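Local coordinates for delta (PDB 3ZH9), which forms part of the clamp-loading complex that loads the beta sliding clamp onto primed DNA, probably acting as the wrench that opens the clamp dimer, at residues Y26-T31 with F139-K144. Sequence-based numbering, arbitrary orientation.
Sequences YLLQET and FMMEAK
Leu27, on the first part of helix 25-39, lies closest to Ala143, which follows the end of strand 139-142; their CA atoms are 6.1 Å apart. Across this gap the contact is carried by side chains, and the two segments together bury 222 Å². At the nearest point the CB of Leu27 meets the CB of Ala143 at 3.7 Å. Two residues back along the strand, Met141 also faces the helix, while Glu142 between them points away. Met141 CG is anti to the backbone N (chi1 -174°), and the chain then bends at chi3. Its CE thereby lies 3.8 Å from CD2 of Leu28, the two side chains sliding past each other in opposite directions. The same Leu28 CD2 also touches Ala143 CB, so one methyl bridges both strand-side residues. Thr31 and Met141 instead approach tip to tip: Thr31 OG1 lies 3.8 Å from Met141 CE, and Thr31 CG2 3.9 Å from Met141 SD. Thr31 OG1 donates to Leu27 O at 2.8 Å, with a C=O...donor angle of 156°, and Thr31 N reaches that oxygen from the opposite face of the carbonyl plane. Trp6 NE1 of helix 2-10 also hydrogen-bonds Thr31 OG1. An alanine here would probably leave Trp6 NE1 without this partner, Leu27 O with one donor fewer and a gap beside Met141 SD and CE. Leu27 touches Leu182 of helix 182-195. Strand 139-142 is an outermost strand of the five-stranded parallel sheet, paired with strand 17-21, and helix 25-39 lies over the face of the sheet beside these two strands, Leu28 also touching Leu20, within the P-loop NTPase-like domain.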
ATOM      1  N   TYR A  26      -2.784   3.677  -0.574  1.00 46.12           N
ATOM      2  CA  TYR A  26      -1.818   4.767  -0.562  1.00 45.73           C
ATOM      3  C   TYR A  26      -2.019   5.689  -1.764  1.00 43.11           C
ATOM      4  O   TYR A  26      -1.963   6.912  -1.638  1.00 46.89           O
ATOM      5  CB  TYR A  26      -0.377   4.247  -0.549  1.00 52.57           C
ATOM      6  CG  TYR A  26       0.604   5.365  -0.799  1.00 52.16           C
ATOM      7  CD1 TYR A  26       1.001   6.202   0.231  1.00 54.11           C
ATOM      8  CD2 TYR A  26       1.098   5.610  -2.075  1.00 54.21           C
ATOM      9  CE1 TYR A  26       1.879   7.233   0.005  1.00 54.95           C
ATOM     10  CE2 TYR A  26       1.969   6.649  -2.312  1.00 55.13           C
ATOM     11  CZ  TYR A  26       2.354   7.456  -1.265  1.00 57.73           C
ATOM     12  OH  TYR A  26       3.223   8.492  -1.482  1.00 73.93           O
ATOM     13  N   LEU A  27      -2.244   5.088  -2.927  1.00 39.18           N
ATOM     14  CA  LEU A  27      -2.514   5.844  -4.145  1.00 41.06           C
ATOM     15  C   LEU A  27      -3.890   6.516  -4.126  1.00 40.71           C
ATOM     16  O   LEU A  27      -4.076   7.599  -4.684  1.00 40.10           O
ATOM     17  CB  LEU A  27      -2.388   4.941  -5.367  1.00 36.76           C
ATOM     18  CG  LEU A  27      -0.962   4.442  -5.605  1.00 45.15           C
ATOM     19  CD1 LEU A  27      -0.901   3.526  -6.818  1.00 51.54           C
ATOM     20  CD2 LEU A  27      -0.024   5.623  -5.775  1.00 42.01           C
ATOM     21  N   LEU A  28      -4.858   5.870  -3.495  1.00 40.17           N
ATOM     22  CA  LEU A  28      -6.144   6.521  -3.311  1.00 44.42           C
ATOM     23  C   LEU A  28      -5.917   7.780  -2.476  1.00 40.34           C
ATOM     24  O   LEU A  28      -6.373   8.866  -2.831  1.00 41.85           O
ATOM     25  CB  LEU A  28      -7.145   5.570  -2.650  1.00 44.48           C
ATOM     26  CG  LEU A  28      -7.468   4.351  -3.516  1.00 51.16           C
ATOM     27  CD1 LEU A  28      -8.513   3.456  -2.870  1.00 52.93           C
ATOM     28  CD2 LEU A  28      -7.915   4.791  -4.905  1.00 54.25           C
ATOM     29  N   GLN A  29      -5.165   7.625  -1.390  1.00 45.50           N
ATOM     30  CA  GLN A  29      -4.907   8.726  -0.474  1.00 49.19           C
ATOM     31  C   GLN A  29      -4.159   9.826  -1.171  1.00 37.44           C
ATOM     32  O   GLN A  29      -4.500  10.990  -1.033  1.00 39.40           O
ATOM     33  CB  GLN A  29      -4.098   8.270   0.750  1.00 64.24           C
ATOM     34  CG  GLN A  29      -4.817   7.271   1.639  1.00 87.31           C
ATOM     35  CD  GLN A  29      -6.257   7.669   1.926  1.00102.65           C
ATOM     36  OE1 GLN A  29      -6.593   8.857   1.965  1.00108.51           O
ATOM     37  NE2 GLN A  29      -7.117   6.673   2.120  1.00105.07           N
ATOM     38  N   GLU A  30      -3.128   9.461  -1.918  1.00 36.81           N
ATOM     39  CA  GLU A  30      -2.298  10.465  -2.575  1.00 37.50           C
ATOM     40  C   GLU A  30      -3.118  11.262  -3.609  1.00 38.65           C
ATOM     41  O   GLU A  30      -2.957  12.474  -3.754  1.00 48.22           O
ATOM     42  CB  GLU A  30      -1.085   9.795  -3.214  1.00 40.07           C
ATOM     43  CG  GLU A  30      -0.277  10.708  -4.097  1.00 45.83           C
ATOM     44  CD  GLU A  30       0.350  11.855  -3.328  1.00 48.59           C
ATOM     45  OE1 GLU A  30       0.406  11.766  -2.084  1.00 53.02           O
ATOM     46  OE2 GLU A  30       0.791  12.838  -3.962  1.00 43.85           O
ATOM     47  N   THR A  31      -4.023  10.575  -4.298  1.00 38.89           N
ATOM     48  CA  THR A  31      -4.849  11.192  -5.341  1.00 37.86           C
ATOM     49  C   THR A  31      -5.891  12.140  -4.744  1.00 34.98           C
ATOM     50  O   THR A  31      -6.102  13.248  -5.237  1.00 41.67           O
ATOM     51  CB  THR A  31      -5.547  10.099  -6.202  1.00 35.34           C
ATOM     52  OG1 THR A  31      -4.547   9.278  -6.823  1.00 38.03           O
ATOM     53  CG2 THR A  31      -6.447  10.728  -7.280  1.00 32.60           C
ATOM     54  N   PHE A 139     -15.185   9.939 -13.703  1.00 32.03           N
ATOM     55  CA  PHE A 139     -13.795   9.647 -14.045  1.00 30.50           C
ATOM     56  C   PHE A 139     -13.354   8.508 -13.145  1.00 26.47           C
ATOM     57  O   PHE A 139     -13.115   8.702 -11.947  1.00 27.82           O
ATOM     58  CB  PHE A 139     -12.899  10.883 -13.818  1.00 36.55           C
ATOM     59  CG  PHE A 139     -11.513  10.787 -14.449  1.00 53.63           C
ATOM     60  CD1 PHE A 139     -10.864   9.562 -14.603  1.00 61.16           C
ATOM     61  CD2 PHE A 139     -10.850  11.943 -14.877  1.00 62.05           C
ATOM     62  CE1 PHE A 139      -9.582   9.492 -15.188  1.00 62.32           C
ATOM     63  CE2 PHE A 139      -9.570  11.887 -15.463  1.00 58.34           C
ATOM     64  CZ  PHE A 139      -8.938  10.658 -15.618  1.00 58.43           C
ATOM     65  N   MET A 140     -13.238   7.324 -13.729  1.00 30.24           N
ATOM     66  CA  MET A 140     -12.876   6.112 -12.986  1.00 34.33           C
ATOM     67  C   MET A 140     -11.363   6.046 -12.905  1.00 32.99           C
ATOM     68  O   MET A 140     -10.681   6.333 -13.874  1.00 34.05           O
ATOM     69  CB  MET A 140     -13.376   4.851 -13.711  1.00 28.33           C
ATOM     70  CG  MET A 140     -14.868   4.814 -14.033  1.00 34.49           C
ATOM     71  SD  MET A 140     -15.934   4.677 -12.570  1.00 43.29           S
ATOM     72  CE  MET A 140     -15.343   3.182 -11.772  1.00 31.62           C
ATOM     73  N   MET A 141     -10.840   5.682 -11.746  1.00 32.83           N
ATOM     74  CA  MET A 141      -9.411   5.484 -11.599  1.00 30.06           C
ATOM     75  C   MET A 141      -9.182   4.282 -10.712  1.00 34.98           C
ATOM     76  O   MET A 141      -9.650   4.221  -9.574  1.00 35.17           O
ATOM     77  CB  MET A 141      -8.757   6.711 -10.988  1.00 25.92           C
ATOM     78  CG  MET A 141      -7.247   6.631 -10.939  1.00 27.76           C
ATOM     79  SD  MET A 141      -6.541   7.606  -9.588  1.00 38.24           S
ATOM     80  CE  MET A 141      -6.890   6.628  -8.122  1.00 38.54           C
ATOM     81  N   GLU A 142      -8.466   3.308 -11.233  1.00 36.16           N
ATOM     82  CA  GLU A 142      -8.176   2.135 -10.433  1.00 38.28           C
ATOM     83  C   GLU A 142      -6.774   2.216  -9.852  1.00 38.45           C
ATOM     84  O   GLU A 142      -5.813   2.399 -10.595  1.00 43.02           O
ATOM     85  CB  GLU A 142      -8.294   0.882 -11.287  1.00 31.79           C
ATOM     86  CG  GLU A 142      -7.914  -0.363 -10.540  1.00 37.62           C
ATOM     87  CD  GLU A 142      -7.874  -1.565 -11.447  1.00 44.32           C
ATOM     88  OE1 GLU A 142      -7.469  -1.405 -12.617  1.00 52.38           O
ATOM     89  OE2 GLU A 142      -8.251  -2.660 -10.990  1.00 47.30           O
ATOM     90  N   ALA A 143      -6.657   2.074  -8.531  1.00 35.96           N
ATOM     91  CA  ALA A 143      -5.346   1.929  -7.896  1.00 40.32           C
ATOM     92  C   ALA A 143      -5.157   0.488  -7.418  1.00 44.30           C
ATOM     93  O   ALA A 143      -5.379   0.172  -6.243  1.00 40.13           O
ATOM     94  CB  ALA A 143      -5.193   2.894  -6.734  1.00 38.68           C
ATOM     95  N   LYS A 144      -4.750  -0.391  -8.320  1.00 41.29           N
ATOM     96  CA  LYS A 144      -4.651  -1.791  -7.944  1.00 42.67           C
ATOM     97  C   LYS A 144      -3.321  -2.128  -7.284  1.00 40.97           C
ATOM     98  O   LYS A 144      -2.339  -1.402  -7.421  1.00 40.28           O
ATOM     99  CB  LYS A 144      -4.946  -2.723  -9.120  1.00 42.56           C
ATOM    100  CG  LYS A 144      -3.908  -2.752 -10.204  1.00 55.54           C
ATOM    101  CD  LYS A 144      -4.187  -3.909 -11.146  1.00 62.47           C
ATOM    102  CE  LYS A 144      -3.181  -3.959 -12.277  1.00 73.88           C
ATOM    103  NZ  LYS A 144      -3.305  -5.218 -13.058  1.00 79.01           N
TER